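Local coordinates for protein A52 (Vaccinia virus, PDB 2VVW), which suppresses host innate immunity, binding IRAK2 to inhibit NF-kappa-B signalling and TRAF6 to activate p38, at residues Q67-N72 and I81-V86; E75-F80 and W122-R127; E57-I62 and I103-C108; M30-L35 and V112-K117. All coordinates share one frame; numbering follows the deposited sequence. Where two conformers were deposited one is given.

Contact 1 of 4, residues Q67-N72 and I81-V86; sequences QKLRLN and IDYIKV
L69 and Y83 meet in the Bcl-2-like fold where the end of helix 62-68 lies against helix 76-90. Y83 gives up the most surface, L69 comes second and K68 adds a smaller share. L69 places both methyls on the tyrosine. CD1 lies over one face of the ring, nearest Y83 CG at 3.9 Å. CD2 comes closer to the root of the side chain and touches Y83 CB at 3.7 Å. The two side chains cross at about a right angle, and both methyls rest near CB and CG of Y83. In Y83 the ring carbon CG is anti to the backbone N (chi1 176°), and this directs the ring toward the end of helix 62-68.

That end is closed by a Schellman motif. R70 has positive phi, and its N bonds back to Q67 O at 3.1 Å. L69 directly precedes R70. L65 and L105 also touch Y83.

A water may join the polar ends. K68 was deposited in two conformers. In the one given it bends at chi3 (-56°) and brings NZ to 4.0 Å from Y83 CE1, in an oblique approach. The bridge is tentative: a water in the plane of the tyrosine ring lies 2.5 Å from Y83 OH, a very short distance, and accepts a weak bond from K68 NZ at 3.2 Å.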
# COMPACT_ATOMS: atom_id res chain seq x y z
N GLN A 67 13.41 -16.73 15.28
CA GLN A 67 13.32 -17.99 16.01
C GLN A 67 12.39 -17.90 17.23
O GLN A 67 11.42 -18.66 17.34
CB GLN A 67 14.71 -18.45 16.45
CG GLN A 67 14.72 -19.73 17.25
CD GLN A 67 14.20 -20.93 16.48
OE1 GLN A 67 14.32 -20.98 15.25
NE2 GLN A 67 13.63 -21.89 17.19
N LYS A 68 12.71 -16.97 18.13
CA LYS A 68 11.97 -16.72 19.37
C LYS A 68 10.46 -16.57 19.13
O LYS A 68 9.63 -17.13 19.86
CB LYS A 68 12.51 -15.42 20.01
CG LYS A 68 11.78 -14.88 21.24
CD LYS A 68 12.07 -13.40 21.51
CE LYS A 68 13.56 -13.12 21.66
NZ LYS A 68 13.86 -11.93 22.52
N LEU A 69 10.11 -15.79 18.12
CA LEU A 69 8.70 -15.50 17.83
C LEU A 69 8.08 -16.38 16.72
O LEU A 69 6.93 -16.18 16.33
CB LEU A 69 8.57 -14.02 17.47
CG LEU A 69 9.10 -13.02 18.51
CD1 LEU A 69 9.06 -11.60 17.94
CD2 LEU A 69 8.34 -13.14 19.85
N ARG A 70 8.85 -17.34 16.20
CA ARG A 70 8.36 -18.18 15.10
C ARG A 70 7.58 -17.35 14.06
O ARG A 70 6.41 -17.62 13.75
CB ARG A 70 7.49 -19.30 15.68
CG ARG A 70 8.20 -20.12 16.75
CD ARG A 70 7.22 -21.01 17.51
NE ARG A 70 7.65 -21.23 18.90
CZ ARG A 70 7.20 -20.57 19.97
NH1 ARG A 70 7.68 -20.89 21.17
NH2 ARG A 70 6.27 -19.62 19.88
N LEU A 71 8.26 -16.32 13.56
CA LEU A 71 7.64 -15.28 12.77
C LEU A 71 6.93 -15.79 11.52
O LEU A 71 5.89 -15.25 11.16
CB LEU A 71 8.67 -14.20 12.39
CG LEU A 71 9.12 -13.20 13.45
CD1 LEU A 71 10.16 -12.24 12.87
CD2 LEU A 71 7.92 -12.40 14.08
N ASN A 72 7.48 -16.82 10.87
CA ASN A 72 6.88 -17.31 9.64
C ASN A 72 5.85 -18.40 9.89
O ASN A 72 5.30 -18.97 8.93
CB ASN A 72 7.97 -17.81 8.68
CG ASN A 72 8.75 -16.68 8.02
OD1 ASN A 72 8.27 -15.56 7.91
ND2 ASN A 72 9.97 -16.99 7.55
N ILE A 81 2.89 -9.31 17.93
CA ILE A 81 2.09 -8.35 18.70
C ILE A 81 2.25 -8.61 20.21
O ILE A 81 2.38 -7.67 21.01
CB ILE A 81 0.60 -8.39 18.25
CG1 ILE A 81 0.44 -7.87 16.80
CG2 ILE A 81 -0.31 -7.58 19.19
CD1 ILE A 81 0.81 -6.38 16.59
N ASP A 82 2.22 -9.89 20.61
CA ASP A 82 2.40 -10.26 22.02
C ASP A 82 3.74 -9.70 22.51
O ASP A 82 3.81 -9.10 23.58
CB ASP A 82 2.30 -11.79 22.19
CG ASP A 82 2.55 -12.24 23.62
OD1 ASP A 82 3.73 -12.34 23.99
OD2 ASP A 82 1.58 -12.53 24.37
N TYR A 83 4.78 -9.86 21.69
CA TYR A 83 6.13 -9.36 21.99
C TYR A 83 6.23 -7.85 22.18
O TYR A 83 6.91 -7.36 23.09
CB TYR A 83 7.09 -9.83 20.89
CG TYR A 83 8.50 -9.31 21.02
CD1 TYR A 83 9.41 -9.93 21.87
CD2 TYR A 83 8.93 -8.21 20.27
CE1 TYR A 83 10.72 -9.44 22.01
CE2 TYR A 83 10.24 -7.72 20.41
CZ TYR A 83 11.12 -8.34 21.27
OH TYR A 83 12.41 -7.87 21.41
N ILE A 84 5.55 -7.11 21.31
CA ILE A 84 5.44 -5.67 21.41
C ILE A 84 4.80 -5.27 22.74
O ILE A 84 5.25 -4.34 23.41
CB ILE A 84 4.61 -5.08 20.22
CG1 ILE A 84 5.36 -5.25 18.89
CG2 ILE A 84 4.23 -3.62 20.47
CD1 ILE A 84 6.83 -4.81 18.91
N LYS A 85 3.75 -5.97 23.14
CA LYS A 85 3.13 -5.75 24.45
C LYS A 85 4.08 -6.04 25.63
O LYS A 85 4.12 -5.30 26.61
CB LYS A 85 1.83 -6.55 24.58
CG LYS A 85 0.67 -5.98 23.72
CD LYS A 85 -0.49 -6.95 23.56
CE LYS A 85 -1.73 -6.29 22.92
NZ LYS A 85 -2.89 -7.25 22.79
N VAL A 86 4.86 -7.12 25.51
CA VAL A 86 5.91 -7.42 26.47
C VAL A 86 6.88 -6.23 26.63
O VAL A 86 7.12 -5.76 27.75
CB VAL A 86 6.69 -8.70 26.07
CG1 VAL A 86 7.97 -8.89 26.93
CG2 VAL A 86 5.78 -9.93 26.19
O HOH W 1 14.40 -8.81 22.50

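Contact 2 of 4, residues E75-F80 and W122-R127; sequences EGADNF and WKYCLR
Helices 76-90 and 123-132 of the Bcl-2-like bundle pack here in nearly the same direction. The short segments 76-80 and 123-127 make a signed angle of -20°. Their axes come within 10.4 Å of each other. A77 and Y124 carry the contact.

The methyl of A77 sits over the centre of the Y124 ring. It is a CH-pi contact: A77 CB is 3.4 Å from the ring centroid and only 3° off the ring normal. All six ring carbons are therefore almost equally far from the methyl, with Y124 CD2 at 3.6 Å. The flat of the ring lies close against helix 76-90 at A77. Y124 CG is anti to its own carbonyl carbon, which swings the ring toward that helix.

R127 was deposited in two conformers. In the one given, Y124 CE1 lies 3.6 Å above the guanidinium plane of R127, over its centre. D78 reaches the same ring carbon obliquely, with its carboxylate plane 81° from the ring plane. D78 OD1 and R127 NH1 are then 5.0 Å apart; the opposite charges are not in contact but may attract weakly.

Deeper in, F80 packs on C106 and V109 of helix 96-115. On another side of helix 123-132, K123 forms salt bridges to D8 and E27 of the second subunit. Back across the helix pair, the edge of the phenyl ring meets a backbone oxygen: F80 CE2 is 4.2 Å from Y124 O.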
# COMPACT_ATOMS: atom_id res chain seq x y z
N GLU A 75 1.15 -18.56 13.59
CA GLU A 75 0.90 -17.71 14.74
C GLU A 75 1.86 -16.50 14.79
O GLU A 75 1.76 -15.68 15.71
CB GLU A 75 1.08 -18.52 16.03
CG GLU A 75 0.15 -19.72 16.18
CD GLU A 75 0.58 -20.97 15.41
OE1 GLU A 75 1.71 -21.06 14.86
OE2 GLU A 75 -0.26 -21.90 15.34
N GLY A 76 2.74 -16.37 13.81
CA GLY A 76 3.84 -15.41 13.86
C GLY A 76 3.48 -13.96 14.07
O GLY A 76 4.17 -13.24 14.80
N ALA A 77 2.41 -13.50 13.41
CA ALA A 77 1.96 -12.12 13.53
C ALA A 77 1.44 -11.86 14.94
O ALA A 77 1.77 -10.86 15.56
CB ALA A 77 0.90 -11.78 12.47
N ASP A 78 0.63 -12.77 15.45
CA ASP A 78 0.14 -12.67 16.83
C ASP A 78 1.26 -12.74 17.88
O ASP A 78 1.20 -12.05 18.90
CB ASP A 78 -0.88 -13.76 17.09
CG ASP A 78 -2.19 -13.52 16.36
OD1 ASP A 78 -2.55 -12.34 16.13
OD2 ASP A 78 -2.84 -14.52 16.00
N ASN A 79 2.25 -13.61 17.64
CA ASN A 79 3.47 -13.68 18.48
C ASN A 79 4.24 -12.35 18.48
O ASN A 79 4.76 -11.90 19.51
CB ASN A 79 4.40 -14.81 18.00
CG ASN A 79 3.81 -16.19 18.21
OD1 ASN A 79 2.80 -16.35 18.89
ND2 ASN A 79 4.45 -17.20 17.63
N PHE A 80 4.34 -11.71 17.31
CA PHE A 80 4.95 -10.40 17.20
C PHE A 80 4.22 -9.35 18.04
O PHE A 80 4.84 -8.59 18.77
CB PHE A 80 4.99 -9.96 15.75
CG PHE A 80 5.51 -8.56 15.55
CD1 PHE A 80 6.82 -8.25 15.87
CD2 PHE A 80 4.69 -7.57 15.04
CE1 PHE A 80 7.30 -6.95 15.67
CE2 PHE A 80 5.17 -6.28 14.85
CZ PHE A 80 6.47 -5.99 15.16
N TRP A 122 2.41 -7.22 6.74
CA TRP A 122 2.90 -5.86 6.92
C TRP A 122 1.88 -5.03 7.69
O TRP A 122 2.25 -4.15 8.44
CB TRP A 122 3.25 -5.19 5.58
CG TRP A 122 2.09 -4.76 4.74
CD1 TRP A 122 1.40 -5.51 3.83
CD2 TRP A 122 1.48 -3.47 4.72
NE1 TRP A 122 0.40 -4.78 3.25
CE2 TRP A 122 0.42 -3.51 3.77
CE3 TRP A 122 1.71 -2.28 5.42
CZ2 TRP A 122 -0.41 -2.42 3.52
CZ3 TRP A 122 0.88 -1.19 5.17
CH2 TRP A 122 -0.17 -1.28 4.22
N LYS A 123 0.60 -5.32 7.51
CA LYS A 123 -0.46 -4.60 8.26
C LYS A 123 -0.27 -4.68 9.77
O LYS A 123 -0.72 -3.78 10.52
CB LYS A 123 -1.82 -5.16 7.89
CG LYS A 123 -2.24 -4.98 6.43
CD LYS A 123 -2.57 -3.55 6.09
CE LYS A 123 -3.40 -3.47 4.80
NZ LYS A 123 -4.68 -4.27 4.82
N TYR A 124 0.35 -5.75 10.25
CA TYR A 124 0.59 -5.90 11.70
C TYR A 124 1.61 -4.89 12.23
O TYR A 124 1.59 -4.57 13.41
CB TYR A 124 1.03 -7.34 12.04
CG TYR A 124 -0.12 -8.29 12.05
CD1 TYR A 124 -0.81 -8.56 13.22
CD2 TYR A 124 -0.56 -8.90 10.87
CE1 TYR A 124 -1.88 -9.43 13.25
CE2 TYR A 124 -1.65 -9.77 10.88
CZ TYR A 124 -2.30 -10.03 12.07
OH TYR A 124 -3.38 -10.89 12.10
N CYS A 125 2.53 -4.43 11.38
CA CYS A 125 3.42 -3.33 11.75
C CYS A 125 2.63 -2.10 12.18
O CYS A 125 2.98 -1.45 13.15
CB CYS A 125 4.36 -2.97 10.62
SG CYS A 125 5.37 -4.35 10.07
N LEU A 126 1.55 -1.80 11.46
CA LEU A 126 0.73 -0.63 11.79
C LEU A 126 0.03 -0.85 13.11
O LEU A 126 -0.07 0.09 13.92
CB LEU A 126 -0.31 -0.32 10.71
CG LEU A 126 0.14 -0.36 9.25
CD1 LEU A 126 -1.05 -0.11 8.28
CD2 LEU A 126 1.26 0.61 9.02
N ARG A 127 -0.49 -2.06 13.32
CA ARG A 127 -1.17 -2.36 14.59
C ARG A 127 -0.18 -2.18 15.74
O ARG A 127 -0.50 -1.61 16.76
CB ARG A 127 -1.75 -3.79 14.59
CG ARG A 127 -2.71 -4.08 15.74
CD ARG A 127 -3.25 -5.52 15.73
NE ARG A 127 -3.85 -5.93 14.46
CZ ARG A 127 -4.53 -7.08 14.29
NH1 ARG A 127 -4.70 -7.92 15.30
NH2 ARG A 127 -5.04 -7.38 13.10

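Contact 3 of 4, residues E57-I62 and I103-C108; sequences EQFGTI and IGLCAC
F59 and L105 make one of two apolar contacts between segment 57-62 and helix 96-115. They join the junction of helices 51-59 and 62-68 to helix 96-115 of the Bcl-2-like bundle. L105 CD1 touches F59 CB at 4.0 Å. Its other methyl, CD2, lies over one face of the phenyl ring, 4.2 Å above the plane and toward the rim. The two side chains cross at about a right angle. The opposite ring face is covered by Q58 CG, 3.8 Å above the plane, so the ring is held between a leucine methyl and its own neighbour in sequence.

The second apolar contact is I62 with C108. I62 CG1 is anti to the backbone N (chi1 -170°), which carries CD1 to the helix backbone. I62 CD1 lies 4.0 Å from C108 CB and 3.5 Å from C108 O.

Backbone turns and polar bonds lie alongside. G60 leaves the helix with positive phi, and T61 is the N-cap of the next helix, its OG1 taking a bond from E64 N. Q58 bonds S101 and D98, a polar tie to helix 96-115.

Among its neighbours, helix 96-115 is central. Helix 76-90 brings Y83 against both F59 and L105, while helix 21-35 packs on I103, C106 and A107.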
# COMPACT_ATOMS: atom_id res chain seq x y z
N GLU A 57 20.29 -3.07 18.39
CA GLU A 57 20.96 -2.77 19.64
C GLU A 57 20.01 -2.96 20.81
O GLU A 57 20.40 -3.52 21.83
CB GLU A 57 21.52 -1.35 19.65
N GLN A 58 18.76 -2.53 20.67
CA GLN A 58 17.84 -2.59 21.80
C GLN A 58 17.15 -3.94 21.97
O GLN A 58 16.95 -4.39 23.09
CB GLN A 58 16.79 -1.48 21.68
CG GLN A 58 15.77 -1.49 22.85
CD GLN A 58 15.05 -0.17 23.05
OE1 GLN A 58 15.33 0.82 22.37
NE2 GLN A 58 14.11 -0.15 23.99
N PHE A 59 16.78 -4.58 20.86
CA PHE A 59 15.92 -5.77 20.90
C PHE A 59 16.61 -7.06 20.46
O PHE A 59 16.08 -8.14 20.69
CB PHE A 59 14.67 -5.54 20.06
CG PHE A 59 13.82 -4.41 20.55
CD1 PHE A 59 13.22 -4.47 21.79
CD2 PHE A 59 13.62 -3.27 19.77
CE1 PHE A 59 12.42 -3.43 22.25
CE2 PHE A 59 12.82 -2.23 20.22
CZ PHE A 59 12.22 -2.31 21.46
N GLY A 60 17.76 -6.94 19.80
CA GLY A 60 18.51 -8.10 19.37
C GLY A 60 18.41 -8.30 17.88
O GLY A 60 17.77 -7.51 17.18
N THR A 61 19.04 -9.36 17.39
CA THR A 61 19.17 -9.58 15.96
C THR A 61 17.88 -10.14 15.42
O THR A 61 17.10 -10.75 16.14
CB THR A 61 20.26 -10.60 15.64
OG1 THR A 61 19.88 -11.86 16.22
CG2 THR A 61 21.61 -10.15 16.17
N ILE A 62 17.68 -9.96 14.13
CA ILE A 62 16.48 -10.48 13.50
C ILE A 62 16.47 -12.01 13.54
O ILE A 62 15.41 -12.61 13.64
CB ILE A 62 16.31 -9.94 12.08
CG1 ILE A 62 14.91 -10.28 11.53
CG2 ILE A 62 17.45 -10.45 11.15
CD1 ILE A 62 13.71 -9.79 12.39
N ILE A 103 10.22 1.08 15.66
CA ILE A 103 9.94 1.25 14.23
C ILE A 103 10.95 0.41 13.44
O ILE A 103 10.58 -0.31 12.52
CB ILE A 103 9.99 2.73 13.80
CG1 ILE A 103 8.73 3.47 14.27
CG2 ILE A 103 10.10 2.86 12.29
CD1 ILE A 103 8.89 5.01 14.23
N GLY A 104 12.21 0.48 13.84
CA GLY A 104 13.23 -0.35 13.19
C GLY A 104 12.99 -1.84 13.33
O GLY A 104 13.33 -2.60 12.43
N LEU A 105 12.41 -2.25 14.46
CA LEU A 105 12.09 -3.64 14.73
C LEU A 105 10.99 -4.12 13.78
O LEU A 105 11.10 -5.17 13.18
CB LEU A 105 11.64 -3.80 16.18
CG LEU A 105 11.16 -5.18 16.65
CD1 LEU A 105 12.34 -6.12 16.85
CD2 LEU A 105 10.32 -5.05 17.92
N CYS A 106 9.93 -3.33 13.67
CA CYS A 106 8.85 -3.60 12.72
C CYS A 106 9.40 -3.81 11.32
O CYS A 106 9.01 -4.74 10.61
CB CYS A 106 7.86 -2.43 12.71
SG CYS A 106 6.90 -2.39 14.20
N ALA A 107 10.31 -2.92 10.93
CA ALA A 107 10.96 -2.95 9.61
C ALA A 107 11.73 -4.23 9.37
O ALA A 107 11.67 -4.83 8.26
CB ALA A 107 11.89 -1.78 9.48
N CYS A 108 12.51 -4.64 10.36
CA CYS A 108 13.29 -5.87 10.25
C CYS A 108 12.37 -7.09 10.22
O CYS A 108 12.65 -8.06 9.55
CB CYS A 108 14.32 -5.96 11.38
SG CYS A 108 15.65 -4.72 11.26

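Contact 4 of 4, residues M30-L35 and V112-K117; sequences MYRGLL and VWRNEK
This is a polar helix-to-helix contact, with R114 of helix 96-115 laid against the backbone near the C-terminal end of helix 21-35. R114 has by far the largest share of the buried surface. It was deposited in two conformers. In the one given, its chain runs out with CG anti to the backbone N (chi1 -171°) and then bends at chi3. The aliphatic part passes the G33 carbonyl, with R114 CG 3.1 Å from G33 O.

The guanidinium then bonds one backbone carbonyl. R114 NH1 donates to R32 O at 2.9 Å. The N-H...O angle is 142°, so the bond is bent. The donor stands above the carbonyl plane. G33 CA comes to 5.6 Å from R114 CA.

The two arginines share an acid. D111 makes salt bridges to R114 NH1 and to R32 NH2, and R32 also pairs with D52 and bonds Y28. These acids probably offset the nearby positive charges. L34 and M30 pack on the same residues of the second subunit.

A bond from an arginine side chain to a backbone carbonyl thus joins helices 21-35 and 96-115 of the Bcl-2-like bundle.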
# COMPACT_ATOMS: atom_id res chain seq x y z
N MET A 30 4.41 -0.40 3.98
CA MET A 30 3.81 -0.95 2.76
C MET A 30 4.89 -1.19 1.73
O MET A 30 5.01 -2.28 1.21
CB MET A 30 2.78 0.04 2.21
CG MET A 30 2.19 -0.31 0.87
SD MET A 30 1.19 1.06 0.26
CE MET A 30 2.45 2.24 -0.28
N TYR A 31 5.70 -0.17 1.46
CA TYR A 31 6.69 -0.29 0.39
C TYR A 31 7.84 -1.26 0.73
O TYR A 31 8.28 -2.05 -0.13
CB TYR A 31 7.24 1.08 0.01
CG TYR A 31 6.35 1.92 -0.88
CD1 TYR A 31 6.00 1.47 -2.16
CD2 TYR A 31 5.86 3.17 -0.47
CE1 TYR A 31 5.18 2.22 -3.00
CE2 TYR A 31 5.04 3.95 -1.33
CZ TYR A 31 4.70 3.46 -2.57
OH TYR A 31 3.92 4.20 -3.43
N ARG A 32 8.34 -1.19 1.96
CA ARG A 32 9.38 -2.10 2.40
C ARG A 32 8.84 -3.53 2.51
O ARG A 32 9.47 -4.49 2.05
CB ARG A 32 9.98 -1.65 3.73
CG ARG A 32 11.12 -2.53 4.20
CD ARG A 32 11.97 -1.86 5.27
NE ARG A 32 12.95 -2.80 5.83
CZ ARG A 32 14.02 -2.45 6.52
NH1 ARG A 32 14.29 -1.18 6.75
NH2 ARG A 32 14.84 -3.39 6.98
N GLY A 33 7.65 -3.67 3.07
CA GLY A 33 7.01 -4.98 3.18
C GLY A 33 6.63 -5.67 1.87
O GLY A 33 6.56 -6.90 1.83
N LEU A 34 6.36 -4.89 0.81
CA LEU A 34 5.93 -5.45 -0.46
C LEU A 34 7.02 -5.45 -1.52
O LEU A 34 7.14 -6.43 -2.26
CB LEU A 34 4.66 -4.75 -1.00
CG LEU A 34 3.40 -4.82 -0.11
CD1 LEU A 34 2.16 -4.14 -0.81
CD2 LEU A 34 3.05 -6.23 0.36
N LEU A 35 7.83 -4.39 -1.58
CA LEU A 35 8.90 -4.29 -2.59
C LEU A 35 10.29 -4.63 -2.06
O LEU A 35 11.15 -5.02 -2.83
CB LEU A 35 8.97 -2.88 -3.18
CG LEU A 35 7.71 -2.31 -3.81
CD1 LEU A 35 7.99 -0.93 -4.31
CD2 LEU A 35 7.21 -3.23 -4.90
N VAL A 112 11.28 -10.26 7.01
CA VAL A 112 11.18 -11.71 7.15
C VAL A 112 9.90 -12.17 6.46
O VAL A 112 9.90 -13.15 5.72
CB VAL A 112 11.20 -12.16 8.65
CG1 VAL A 112 10.90 -13.65 8.81
CG2 VAL A 112 12.55 -11.83 9.29
N TRP A 113 8.80 -11.48 6.72
CA TRP A 113 7.53 -11.82 6.11
C TRP A 113 7.50 -11.65 4.59
O TRP A 113 6.95 -12.52 3.88
CB TRP A 113 6.42 -11.04 6.77
CG TRP A 113 6.16 -11.42 8.19
CD1 TRP A 113 6.37 -12.64 8.79
CD2 TRP A 113 5.61 -10.57 9.21
NE1 TRP A 113 5.96 -12.60 10.11
CE2 TRP A 113 5.51 -11.34 10.40
CE3 TRP A 113 5.21 -9.23 9.25
CZ2 TRP A 113 5.02 -10.81 11.59
CZ3 TRP A 113 4.70 -8.72 10.43
CH2 TRP A 113 4.62 -9.52 11.59
N ARG A 114 8.11 -10.58 4.09
CA ARG A 114 8.19 -10.39 2.65
C ARG A 114 8.90 -11.57 2.03
O ARG A 114 8.44 -12.14 1.03
CB ARG A 114 8.94 -9.10 2.33
CG ARG A 114 8.89 -8.69 0.86
CD ARG A 114 9.81 -7.49 0.59
NE ARG A 114 11.20 -7.83 0.91
CZ ARG A 114 11.91 -7.36 1.93
NH1 ARG A 114 11.43 -6.45 2.79
NH2 ARG A 114 13.16 -7.79 2.07
N ASN A 115 10.04 -11.93 2.61
CA ASN A 115 10.87 -13.02 2.08
C ASN A 115 10.15 -14.36 2.07
O ASN A 115 10.41 -15.19 1.21
CB ASN A 115 12.18 -13.11 2.86
CG ASN A 115 13.07 -11.89 2.65
OD1 ASN A 115 12.90 -11.13 1.70
ND2 ASN A 115 14.01 -11.69 3.57
N GLU A 116 9.22 -14.55 3.01
CA GLU A 116 8.40 -15.75 3.09
C GLU A 116 7.10 -15.63 2.26
O GLU A 116 6.31 -16.58 2.18
CB GLU A 116 8.08 -16.01 4.56
CG GLU A 116 7.33 -17.30 4.88
CD GLU A 116 8.14 -18.56 4.66
OE1 GLU A 116 9.30 -18.50 4.21
OE2 GLU A 116 7.58 -19.64 4.95
N LYS A 117 6.91 -14.46 1.64
CA LYS A 117 5.75 -14.14 0.80
C LYS A 117 4.46 -14.11 1.60
O LYS A 117 3.38 -14.37 1.07
CB LYS A 117 5.68 -15.06 -0.42
CG LYS A 117 6.90 -14.95 -1.29
CD LYS A 117 6.86 -15.92 -2.43
CE LYS A 117 8.00 -15.67 -3.41
NZ LYS A 117 8.02 -16.69 -4.51

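Helix 96-115 supplies one side of contacts 3 and 4, whose centres are about 15 Å apart. Helix 76-90 does the same for contacts 1 and 2, about 8 Å apart. N79 ND2 of contact 2 lies 3.0 Å from L69 O of contact 1, probably a hydrogen bond. Contacts 1 and 4, with centres about 17 Å apart, meet where W113 NE1 probably bonds L71 O at 2.9 Å. W113 also packs on A77 and F80, so its indole reaches contact 2. Y83 OH is 3.5 Å from F59 CD1, which brings contacts 1 and 3 together. Contacts 2 and 4 both reach the second subunit, where W122 NE1 bonds Y31 OH across the interface.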